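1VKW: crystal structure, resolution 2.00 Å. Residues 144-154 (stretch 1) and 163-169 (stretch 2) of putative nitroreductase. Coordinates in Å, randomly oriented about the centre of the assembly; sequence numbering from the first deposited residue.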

# COMPACT_ATOMS: atom_id res chain seq x y z
N GLU A 144 -13.20 15.73 2.77
CA GLU A 144 -12.81 14.52 2.04
C GLU A 144 -11.28 14.46 1.96
O GLU A 144 -10.68 13.39 2.05
CB GLU A 144 -13.38 14.47 0.61
CG GLU A 144 -14.89 14.40 0.52
CD GLU A 144 -15.57 15.76 0.58
OE1 GLU A 144 -14.89 16.77 0.91
OE2 GLU A 144 -16.78 15.81 0.31
N ILE A 145 -10.64 15.62 1.81
CA ILE A 145 -9.20 15.65 1.57
C ILE A 145 -8.43 15.39 2.87
O ILE A 145 -7.42 14.69 2.87
CB ILE A 145 -8.77 16.96 0.90
CG1 ILE A 145 -9.69 17.30 -0.28
CG2 ILE A 145 -7.33 16.86 0.44
CD1 ILE A 145 -9.87 16.17 -1.31
N VAL A 146 -8.93 15.95 3.97
CA VAL A 146 -8.36 15.66 5.28
C VAL A 146 -8.30 14.13 5.45
O VAL A 146 -7.25 13.58 5.78
CB VAL A 146 -9.17 16.30 6.42
CG1 VAL A 146 -8.60 15.91 7.76
CG2 VAL A 146 -9.19 17.83 6.29
N LYS A 147 -9.40 13.45 5.14
CA LYS A 147 -9.45 11.99 5.28
C LYS A 147 -8.41 11.28 4.41
O LYS A 147 -7.70 10.39 4.88
CB LYS A 147 -10.85 11.46 4.96
CG LYS A 147 -11.04 10.00 5.34
CD LYS A 147 -12.52 9.61 5.23
CE LYS A 147 -12.84 8.36 6.07
NZ LYS A 147 -14.28 8.02 6.01
N ILE A 148 -8.32 11.67 3.14
CA ILE A 148 -7.35 11.05 2.22
C ILE A 148 -5.92 11.28 2.71
O ILE A 148 -5.11 10.35 2.68
CB ILE A 148 -7.50 11.57 0.78
CG1 ILE A 148 -8.83 11.10 0.17
CG2 ILE A 148 -6.36 11.09 -0.07
CD1 ILE A 148 -9.26 11.91 -1.00
N VAL A 149 -5.61 12.49 3.17
CA VAL A 149 -4.26 12.78 3.66
C VAL A 149 -3.91 11.96 4.90
O VAL A 149 -2.79 11.45 5.01
CB VAL A 149 -4.05 14.29 3.94
CG1 VAL A 149 -2.66 14.53 4.54
CG2 VAL A 149 -4.14 15.08 2.64
N GLU A 150 -4.86 11.86 5.82
CA GLU A 150 -4.68 11.07 7.03
C GLU A 150 -4.39 9.61 6.68
O GLU A 150 -3.52 8.98 7.27
CB GLU A 150 -5.92 11.17 7.93
CG GLU A 150 -6.07 12.52 8.61
CD GLU A 150 -7.44 12.76 9.24
OE1 GLU A 150 -8.29 11.83 9.26
OE2 GLU A 150 -7.67 13.89 9.73
N MSE A 151 -5.13 9.08 5.72
CA MSE A 151 -4.95 7.68 5.30
C MSE A 151 -3.64 7.47 4.56
O MSE A 151 -3.03 6.40 4.66
CB MSE A 151 -6.11 7.23 4.41
CG MSE A 151 -7.44 7.17 5.09
SE MSE A 151 -7.48 5.90 6.58
CE MSE A 151 -7.09 7.19 8.08
N THR A 152 -3.21 8.48 3.81
CA THR A 152 -1.93 8.45 3.10
C THR A 152 -0.74 8.43 4.07
O THR A 152 0.22 7.68 3.84
CB THR A 152 -1.83 9.68 2.14
OG1 THR A 152 -2.90 9.63 1.18
CG2 THR A 152 -0.56 9.65 1.31
N ILE A 153 -0.81 9.24 5.14
CA ILE A 153 0.26 9.31 6.17
C ILE A 153 0.45 8.00 6.93
O ILE A 153 1.52 7.74 7.44
CB ILE A 153 -0.04 10.46 7.21
CG1 ILE A 153 -0.05 11.84 6.55
CG2 ILE A 153 0.96 10.43 8.39
CD1 ILE A 153 0.92 11.99 5.45
N LEU A 154 -0.60 7.19 7.00
CA LEU A 154 -0.48 5.88 7.65
C LEU A 154 0.25 4.85 6.78
O LEU A 154 0.47 3.73 7.21
CB LEU A 154 -1.86 5.35 8.07
CG LEU A 154 -2.58 6.25 9.09
CD1 LEU A 154 -4.00 5.81 9.32
CD2 LEU A 154 -1.82 6.34 10.42
N PRO A 163 8.75 9.85 3.68
CA PRO A 163 9.41 10.83 2.81
C PRO A 163 8.46 11.57 1.85
O PRO A 163 8.75 11.67 0.66
CB PRO A 163 10.40 9.96 2.03
CG PRO A 163 9.70 8.63 1.90
CD PRO A 163 8.85 8.48 3.13
N TRP A 164 7.36 12.11 2.36
CA TRP A 164 6.31 12.69 1.49
C TRP A 164 6.07 14.16 1.72
O TRP A 164 6.04 14.64 2.86
CB TRP A 164 4.99 11.95 1.68
CG TRP A 164 5.13 10.48 1.74
CD1 TRP A 164 5.52 9.65 0.74
CD2 TRP A 164 4.85 9.64 2.87
NE1 TRP A 164 5.52 8.35 1.18
CE2 TRP A 164 5.10 8.31 2.48
CE3 TRP A 164 4.41 9.88 4.17
CZ2 TRP A 164 4.93 7.23 3.35
CZ3 TRP A 164 4.24 8.79 5.04
CH2 TRP A 164 4.49 7.49 4.61
N LYS A 165 5.89 14.88 0.63
CA LYS A 165 5.40 16.24 0.70
C LYS A 165 4.11 16.25 -0.10
O LYS A 165 4.11 15.82 -1.26
CB LYS A 165 6.43 17.21 0.11
CG LYS A 165 6.26 18.67 0.46
CD LYS A 165 7.52 19.49 0.03
CE LYS A 165 7.39 21.00 0.29
NZ LYS A 165 8.53 21.80 -0.29
N ILE A 166 3.02 16.73 0.51
CA ILE A 166 1.68 16.63 -0.06
C ILE A 166 1.08 18.01 -0.26
O ILE A 166 1.17 18.87 0.63
CB ILE A 166 0.74 15.79 0.87
CG1 ILE A 166 1.36 14.43 1.20
CG2 ILE A 166 -0.67 15.64 0.26
CD1 ILE A 166 0.55 13.64 2.25
N LYS A 167 0.46 18.21 -1.41
CA LYS A 167 -0.15 19.48 -1.75
C LYS A 167 -1.50 19.25 -2.39
O LYS A 167 -1.63 18.44 -3.31
CB LYS A 167 0.75 20.29 -2.70
CG LYS A 167 0.21 21.67 -3.05
CD LYS A 167 1.17 22.46 -3.93
CE LYS A 167 1.43 21.78 -5.27
NZ LYS A 167 2.36 22.62 -6.10
N TYR A 168 -2.50 19.96 -1.89
CA TYR A 168 -3.84 19.92 -2.42
C TYR A 168 -4.07 21.22 -3.19
O TYR A 168 -3.85 22.31 -2.64
CB TYR A 168 -4.84 19.80 -1.26
CG TYR A 168 -6.27 20.02 -1.66
CD1 TYR A 168 -6.92 19.12 -2.50
CD2 TYR A 168 -6.99 21.12 -1.19
CE1 TYR A 168 -8.25 19.33 -2.87
CE2 TYR A 168 -8.29 21.33 -1.55
CZ TYR A 168 -8.92 20.44 -2.39
OH TYR A 168 -10.22 20.65 -2.72
N THR A 169 -4.53 21.12 -4.44
CA THR A 169 -4.73 22.31 -5.28
C THR A 169 -6.18 22.64 -5.63
O THR A 169 -6.42 23.57 -6.39
CB THR A 169 -3.97 22.14 -6.59
OG1 THR A 169 -4.42 20.95 -7.25
CG2 THR A 169 -2.50 21.92 -6.32

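A helix from stretch 1 lies against a strand from stretch 2 (residues 165-168), the two running nearly antiparallel at 167° with their axes 10.8 Å apart at closest approach. No hydrogen bond crosses between them; within stretch 1 the helix is held by backbone N-H to O bonds from each residue from Ile 148 on to the one four earlier, the last of them weak, and the contact, burying 343 Å² in total, is mostly apolar. Because the two stretches run in nearly opposite directions, ascending stretch 2 means descending the helix, and alternate residues of stretch 2 meet it at Ile 153, Val 149 and Ile 145 in turn.

Trp 164 points its CB toward the helix and brings its indole to the C-terminal part of stretch 1: CZ3 of Trp 164 lies 3.8 Å from O of Ile 153, an oblique approach to the ring, while CE3 of Trp 164 is 4.3 Å from CD1 of Ile 153. Lys 165, exposed, makes no contact.

Ile 166 is the central residue of the seam and the one most covered, at 70 Å². Its extended chi2 (t) carries CD1 in among three helix side chains: CD1 of Ile 153 at 3.6 Å, CG1 of Val 149 at 4.0 Å and CG2 of Thr 152 at 4.2 Å. Ile 153 directs its CA-to-CB bond away, yet its end comes back to join this cluster. Thr 152 can offer a methyl here while its hydroxyl is occupied within the helix, OG1 of Thr 152 donating to O of Ile 148 at 2.8 Å.

Lys 167 points away, as strand alternation requires. Tyr 168 turns back toward the helix and receives Ile 145 over one ring face: CG1 of Ile 145 sits 3.6 Å from CE1 of Tyr 168 and 4.0 Å from the centroid of that ring, 27° off its normal, a CH-pi contact.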